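Local coordinates for protein acyl-CoA dehydrogenase (Bacillus subtilis, PDB 5LNX) that catalyses the FAD-dependent oxidation of saturated acyl-CoA thioesters to their 2,3-dehydroacyl-CoA products, passing the electrons on to an acceptor, at residues Q5-M10 against G61-S66. Numbering follows the deposited sequence.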
loop_
_atom_site.group_PDB
_atom_site.type_symbol
_atom_site.label_atom_id
_atom_site.label_comp_id
_atom_site.label_asym_id
_atom_site.label_seq_id
_atom_site.Cartn_x
_atom_site.Cartn_y
_atom_site.Cartn_z
ATOM N N GLN D 5 -1.748 -31.706 15.548
ATOM C CA GLN D 5 -1.565 -32.546 16.729
ATOM C C GLN D 5 -0.748 -33.799 16.413
ATOM O O GLN D 5 -1.130 -34.529 15.511
ATOM C CB GLN D 5 -2.921 -32.987 17.255
ATOM N N GLU D 6 0.317 -34.092 17.163
ATOM C CA GLU D 6 0.707 -33.283 18.330
ATOM C C GLU D 6 2.223 -33.431 18.751
ATOM O O GLU D 6 2.601 -34.517 19.224
ATOM C CB GLU D 6 -0.314 -33.598 19.468
ATOM C CG GLU D 6 -0.135 -32.831 20.755
ATOM C CD GLU D 6 1.048 -33.318 21.550
ATOM O OE1 GLU D 6 1.352 -34.528 21.559
ATOM O OE2 GLU D 6 1.696 -32.480 22.174
ATOM N N GLN D 7 3.142 -32.429 18.577
ATOM C CA GLN D 7 3.024 -30.958 18.203
ATOM C C GLN D 7 2.434 -29.814 19.082
ATOM O O GLN D 7 2.464 -28.634 18.670
ATOM C CB GLN D 7 2.116 -30.688 16.989
ATOM C CG GLN D 7 2.418 -31.646 15.858
ATOM C CD GLN D 7 1.725 -31.306 14.551
ATOM O OE1 GLN D 7 0.672 -30.670 14.542
ATOM N NE2 GLN D 7 2.279 -31.783 13.445
ATOM N N VAL D 8 1.914 -30.127 20.269
ATOM C CA VAL D 8 1.391 -29.078 21.176
ATOM C C VAL D 8 2.539 -29.149 22.209
ATOM O O VAL D 8 2.926 -28.122 22.783
ATOM C CB VAL D 8 0.010 -29.315 21.860
ATOM C CG1 VAL D 8 -0.128 -28.419 23.089
ATOM C CG2 VAL D 8 -1.133 -29.014 20.901
ATOM N N MET D 9 3.082 -30.352 22.403
ATOM C CA MET D 9 4.239 -30.590 23.292
ATOM C C MET D 9 5.531 -29.958 22.762
ATOM O O MET D 9 6.295 -29.363 23.530
ATOM C CB MET D 9 4.455 -32.096 23.620
ATOM C CG MET D 9 3.625 -32.568 24.803
ATOM S SD MET D 9 3.637 -34.351 25.019
ATOM C CE MET D 9 2.101 -34.559 25.918
ATOM N N MET D 10 5.762 -30.081 21.456
ATOM C CA MET D 10 6.935 -29.477 20.817
ATOM C C MET D 10 6.872 -27.980 21.059
ATOM O O MET D 10 7.791 -27.402 21.626
ATOM C CB MET D 10 6.986 -29.776 19.307
ATOM C CG MET D 10 8.276 -29.319 18.627
ATOM S SD MET D 10 9.654 -30.466 18.901
ATOM C CE MET D 10 10.974 -29.305 19.185
ATOM N N GLY D 61 12.676 -37.609 15.231
ATOM C CA GLY D 61 11.671 -38.505 14.652
ATOM C C GLY D 61 10.319 -37.843 14.456
ATOM O O GLY D 61 9.300 -38.513 14.284
ATOM N N ALA D 62 10.323 -36.518 14.462
ATOM C CA ALA D 62 9.089 -35.744 14.396
ATOM C C ALA D 62 8.788 -35.347 12.943
ATOM O O ALA D 62 9.554 -35.683 12.043
ATOM C CB ALA D 62 9.180 -34.519 15.299
ATOM N N ASP D 63 7.680 -34.621 12.745
ATOM C CA ASP D 63 7.208 -34.238 11.422
ATOM C C ASP D 63 7.551 -32.778 11.098
ATOM O O ASP D 63 8.196 -32.070 11.875
ATOM C CB ASP D 63 5.697 -34.522 11.264
ATOM C CG ASP D 63 4.812 -33.529 12.040
ATOM O OD1 ASP D 63 3.677 -33.257 11.582
ATOM O OD2 ASP D 63 5.258 -32.983 13.074
ATOM N N VAL D 64 7.120 -32.342 9.928
ATOM C CA VAL D 64 7.584 -31.083 9.367
ATOM C C VAL D 64 6.821 -29.882 9.961
ATOM O O VAL D 64 7.369 -28.788 10.093
ATOM C CB VAL D 64 7.563 -31.164 7.839
ATOM C CG1 VAL D 64 6.162 -31.275 7.341
ATOM C CG2 VAL D 64 8.300 -30.019 7.156
ATOM N N VAL D 65 5.559 -30.079 10.313
ATOM C CA VAL D 65 4.803 -29.052 11.056
ATOM C C VAL D 65 5.485 -28.732 12.402
ATOM O O VAL D 65 5.803 -27.587 12.684
ATOM C CB VAL D 65 3.348 -29.489 11.296
ATOM C CG1 VAL D 65 2.644 -28.574 12.303
ATOM C CG2 VAL D 65 2.592 -29.508 9.978
ATOM N N SER D 66 5.773 -29.769 13.182
ATOM C CA SER D 66 6.522 -29.620 14.434
ATOM C C SER D 66 7.846 -28.861 14.260
ATOM O O SER D 66 8.241 -28.054 15.107
ATOM C CB SER D 66 6.819 -30.987 15.020
ATOM O OG SER D 66 5.635 -31.727 15.234
#
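Gln7 meets Asp63 in a side-chain polar contact between the loop leading into helix 9-32 and the N-terminus of helix 64-77, in the helical N-terminal domain of the acyl-CoA dehydrogenase fold. Asp63 is the N-cap of helix 64-77, and its OD2 accepts from Ser66 N at 3.3 Å, a capping bond, and from Ser66 OG, which approaches OD2 nearly along the carboxylate C-O axis. Gln7 NE2 adds a weak third bond to OD2 at 3.2 Å (N-H...O 161°) and lies 2.8 Å from Asp63 OD1, the amide and carboxylate planes being 29° apart. With CG anti to the carbonyl carbon (chi1 -46°) and the chain extended beyond it, the Gln7 side chain reaches across to the cap, its CG 3.3 Å from Ser66 OG and its amide beside CB and CG1 of Val65. An alanine in place of Asp63 would probably leave Ser66 N without its cap and Gln7 NE2 without its carboxylate partner. Asp63 and Val64 also touch Asn305 of helix 277-305. Met10, packed on Leu48 and Ile51, brings CG to 3.7 Å from Ser66 O. At the other end of the amide, Gln7 OE1 accepts from Gln5 N at 2.8 Å, the donor lying above the carbonyl plane.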